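Local coordinates for bilirubin-inducible fluorescent protein UnaG (Anguilla japonica, PDB 4I3C) that binds unconjugated bilirubin with high affinity inside a beta-barrel of the fatty-acid-binding-protein family and emits green fluorescence when the bound pigment is excited, at residues H15-Y20 against A130-R135. The protein carries 1 engineered substitution. Numbering follows the deposited sequence.
With BLR (3-[5-[(Z)-(4-ethenyl-3-methyl-5-oxidanylidene-pyrrol-2-ylidene)methyl]-2-[[5-[(Z)-(3-ethenyl-4-methyl-5-oxidanylidene-pyrrol-2-ylidene)methyl]-3-(3-hydroxy-3-oxopropyl)-4-methyl-1H-pyrrol-2-yl]methyl]-4-methyl-1H-pyrrol-3-yl]propanoic acid), chain C.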
loop_
_atom_site.group_PDB
_atom_site.type_symbol
_atom_site.label_atom_id
_atom_site.label_comp_id
_atom_site.label_asym_id
_atom_site.label_seq_id
_atom_site.Cartn_x
_atom_site.Cartn_y
_atom_site.Cartn_z
ATOM N N HIS A 15 -11.072 6.704 0.294
ATOM C CA HIS A 15 -11.748 7.602 -0.633
ATOM C C HIS A 15 -11.100 7.624 -2.010
ATOM O O HIS A 15 -9.925 7.979 -2.145
ATOM C CB HIS A 15 -11.756 9.019 -0.081
ATOM C CG HIS A 15 -11.910 10.064 -1.136
ATOM N ND1 HIS A 15 -13.118 10.343 -1.736
ATOM C CD2 HIS A 15 -10.998 10.874 -1.726
ATOM C CE1 HIS A 15 -12.949 11.296 -2.637
ATOM N NE2 HIS A 15 -11.675 11.635 -2.649
ATOM N N ASN A 16 -11.880 7.252 -3.023
ATOM C CA ASN A 16 -11.443 7.301 -4.413
ATOM C C ASN A 16 -10.437 6.187 -4.672
ATOM O O ASN A 16 -9.440 6.374 -5.364
ATOM C CB ASN A 16 -10.849 8.673 -4.745
ATOM C CG ASN A 16 -10.639 8.869 -6.228
ATOM O OD1 ASN A 16 -10.674 7.912 -6.990
ATOM N ND2 ASN A 16 -10.403 10.105 -6.646
ATOM N N PHE A 17 -10.718 5.025 -4.097
ATOM C CA PHE A 17 -9.834 3.877 -4.188
ATOM C C PHE A 17 -10.143 3.005 -5.403
ATOM O O PHE A 17 -9.239 2.421 -5.998
ATOM C CB PHE A 17 -9.985 3.038 -2.925
ATOM C CG PHE A 17 -8.941 1.969 -2.771
ATOM C CD1 PHE A 17 -7.752 2.023 -3.464
ATOM C CD2 PHE A 17 -9.171 0.898 -1.941
ATOM C CE1 PHE A 17 -6.814 1.035 -3.317
ATOM C CE2 PHE A 17 -8.239 -0.093 -1.790
ATOM C CZ PHE A 17 -7.061 -0.029 -2.477
ATOM N N GLY A 18 -11.425 2.893 -5.738
ATOM C CA GLY A 18 -11.868 2.061 -6.844
ATOM C C GLY A 18 -11.489 2.676 -8.182
ATOM O O GLY A 18 -11.049 1.998 -9.117
ATOM N N GLU A 19 -11.647 3.988 -8.258
ATOM C CA GLU A 19 -11.300 4.757 -9.445
ATOM C C GLU A 19 -9.798 4.781 -9.687
ATOM O O GLU A 19 -9.343 4.727 -10.824
ATOM C CB GLU A 19 -11.856 6.168 -9.293
ATOM C CG GLU A 19 -13.335 6.169 -8.959
ATOM C CD GLU A 19 -13.616 6.576 -7.524
ATOM O OE1 GLU A 19 -13.580 5.687 -6.651
ATOM O OE2 GLU A 19 -13.863 7.776 -7.271
ATOM N N TYR A 20 -9.035 4.870 -8.607
ATOM C CA TYR A 20 -7.605 4.639 -8.670
ATOM C C TYR A 20 -7.352 3.268 -9.285
ATOM O O TYR A 20 -6.616 3.135 -10.266
ATOM C CB TYR A 20 -7.004 4.700 -7.271
ATOM C CG TYR A 20 -5.559 4.269 -7.217
ATOM C CD1 TYR A 20 -4.538 5.149 -7.539
ATOM C CD2 TYR A 20 -5.218 2.982 -6.843
ATOM C CE1 TYR A 20 -3.219 4.759 -7.490
ATOM C CE2 TYR A 20 -3.907 2.583 -6.791
ATOM C CZ TYR A 20 -2.906 3.477 -7.113
ATOM O OH TYR A 20 -1.585 3.087 -7.067
ATOM N N ALA A 130 -6.067 8.998 -4.593
ATOM C CA ALA A 130 -6.878 8.233 -3.668
ATOM C C ALA A 130 -6.317 8.487 -2.280
ATOM O O ALA A 130 -5.205 9.006 -2.144
ATOM C CB ALA A 130 -6.774 6.753 -4.018
ATOM N N VAL A 131 -7.076 8.126 -1.250
ATOM C CA VAL A 131 -6.570 8.238 0.114
ATOM C C VAL A 131 -7.179 7.176 1.018
ATOM O O VAL A 131 -8.384 6.917 0.960
ATOM C CB VAL A 131 -6.859 9.633 0.708
ATOM C CG1 VAL A 131 -7.967 9.557 1.759
ATOM C CG2 VAL A 131 -5.594 10.219 1.306
ATOM N N ARG A 132 -6.342 6.553 1.842
ATOM C CA ARG A 132 -6.848 5.716 2.915
ATOM C C ARG A 132 -6.135 6.011 4.230
ATOM O O ARG A 132 -5.030 6.562 4.253
ATOM C CB ARG A 132 -6.730 4.232 2.577
ATOM C CG ARG A 132 -6.022 3.919 1.271
ATOM C CD ARG A 132 -5.903 2.418 1.108
ATOM N NE ARG A 132 -7.207 1.762 1.201
ATOM C CZ ARG A 132 -7.406 0.463 1.010
ATOM N NH1 ARG A 132 -6.393 -0.328 0.707
ATOM N NH2 ARG A 132 -8.623 -0.049 1.114
ATOM N N SER A 133 -6.773 5.594 5.315
ATOM C CA SER A 133 -6.367 5.967 6.654
ATOM C C SER A 133 -6.542 4.755 7.549
ATOM O O SER A 133 -7.634 4.186 7.614
ATOM C CB SER A 133 -7.251 7.106 7.157
ATOM O OG SER A 133 -8.598 6.679 7.288
ATOM N N TYR A 134 -5.468 4.363 8.231
ATOM C CA TYR A 134 -5.512 3.198 9.107
ATOM C C TYR A 134 -5.249 3.613 10.538
ATOM O O TYR A 134 -4.560 4.595 10.799
ATOM C CB TYR A 134 -4.448 2.173 8.716
ATOM C CG TYR A 134 -4.633 1.524 7.365
ATOM C CD1 TYR A 134 -4.765 0.148 7.250
ATOM C CD2 TYR A 134 -4.665 2.281 6.206
ATOM C CE1 TYR A 134 -4.923 -0.449 6.018
ATOM C CE2 TYR A 134 -4.826 1.691 4.973
ATOM C CZ TYR A 134 -4.953 0.325 4.883
ATOM O OH TYR A 134 -5.116 -0.270 3.650
ATOM N N ARG A 135 -5.802 2.849 11.469
ATOM C CA ARG A 135 -5.491 3.025 12.869
ATOM C C ARG A 135 -4.924 1.708 13.381
ATOM O O ARG A 135 -5.261 0.640 12.866
ATOM C CB ARG A 135 -6.752 3.389 13.648
ATOM C CG ARG A 135 -7.325 2.232 14.439
ATOM C CD ARG A 135 -8.194 2.706 15.580
ATOM N NE ARG A 135 -9.602 2.786 15.201
ATOM C CZ ARG A 135 -10.548 1.940 15.603
ATOM N NH1 ARG A 135 -10.265 0.933 16.419
ATOM N NH2 ARG A 135 -11.795 2.112 15.193
HETATM C CHA BLR C . -3.052 -3.602 0.379
HETATM N NA BLR C . -0.709 -2.867 0.925
HETATM C C1A BLR C . -1.571 -3.723 0.324
HETATM C C2A BLR C . -0.836 -4.684 -0.351
HETATM C C3A BLR C . 0.494 -4.393 -0.134
HETATM C C4A BLR C . 0.560 -3.267 0.664
HETATM C CMA BLR C . 1.678 -5.148 -0.642
HETATM C CAA BLR C . -1.399 -5.821 -1.147
HETATM C CBA BLR C . -2.311 -5.286 -2.201
HETATM C CGA BLR C . -2.479 -6.204 -3.362
HETATM O O1A BLR C . -3.074 -7.309 -3.227
HETATM O O2A BLR C . -2.038 -5.861 -4.489
HETATM C CHB BLR C . 1.818 -2.611 1.136
HETATM N NB BLR C . 0.731 -1.246 2.969
HETATM C C1B BLR C . 1.865 -1.825 2.258
HETATM C C2B BLR C . 2.994 -1.431 2.901
HETATM C C3B BLR C . 2.800 -0.724 3.888
HETATM C C4B BLR C . 1.341 -0.422 4.184
HETATM C CMB BLR C . 4.358 -1.833 2.462
HETATM O OB BLR C . 0.806 0.237 5.063
HETATM C CAB BLR C . 3.899 -0.196 4.739
HETATM C CBB BLR C . 4.524 0.962 4.391
HETATM N NC BLR C . -7.118 -5.228 -2.111
HETATM C C1C BLR C . -7.992 -6.507 -2.485
HETATM C C2C BLR C . -7.991 -6.299 -3.989
HETATM C C3C BLR C . -7.372 -5.309 -4.370
HETATM C C4C BLR C . -6.811 -4.580 -3.377
HETATM C CMC BLR C . -8.672 -7.224 -4.916
HETATM O OC BLR C . -8.488 -7.378 -1.790
HETATM C CAC BLR C . -7.255 -4.934 -5.803
HETATM C CBC BLR C . -8.365 -4.513 -6.461
HETATM C CHD BLR C . -6.084 -3.438 -3.536
HETATM N ND BLR C . -4.741 -3.829 -1.447
HETATM C C1D BLR C . -5.022 -3.112 -2.547
HETATM C C2D BLR C . -4.092 -1.931 -2.604
HETATM C C3D BLR C . -3.294 -1.992 -1.540
HETATM C C4D BLR C . -3.654 -3.172 -0.765
HETATM C CMD BLR C . -4.074 -0.880 -3.651
HETATM C CAD BLR C . -2.219 -1.016 -1.192
HETATM C CBD BLR C . -2.810 0.286 -0.769
HETATM C CGD BLR C . -2.966 0.314 0.716
HETATM O O1D BLR C . -3.956 -0.252 1.256
HETATM O O2D BLR C . -2.115 0.895 1.438
#
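The bilirubin pocket of this fatty-acid-binding-protein barrel is walled here by the junction of its first and last strands, where strand 7-15 hands over to helix 17-23 alongside strand 128-135. His15 and Val131 make the end pairing, an antiparallel hydrogen-bonded pair: His15 N donates to Val131 O at 2.8 Å and Val131 N to His15 O at 3.0 Å, with both side chains on the same face of the sheet. Past this pair the chain turns through Asn16, whose carbonyl lies close to the methyl of Ala130, and Tyr20, one helical turn on, brings CB to 3.9 Å from Ala130 CB. The hydroxyl of Tyr20 is held by Tyr110 and Thr108. Facing the pigment, Phe17 extends its ring to Arg132 with CG anti to the backbone N (chi1 -169°). NE of Arg132 sits over one ring face, offset toward the rim, and the ring and guanidinium planes are inclined by 44°; the fit is too tight in the model for its shortest distances to be trusted. At its edge the same ring meets a pigment methyl, Phe17 CZ lying 3.3 Å from BLR CMD. Arg132 folds at chi3 (55°), and its NH1 reaches the propionate oxygen O1D of BLR in a hydrogen bond modelled at 2.5 Å, so short that the length is doubtful. That oxygen takes a second hydrogen bond, from Tyr134 OH, at 2.7 Å.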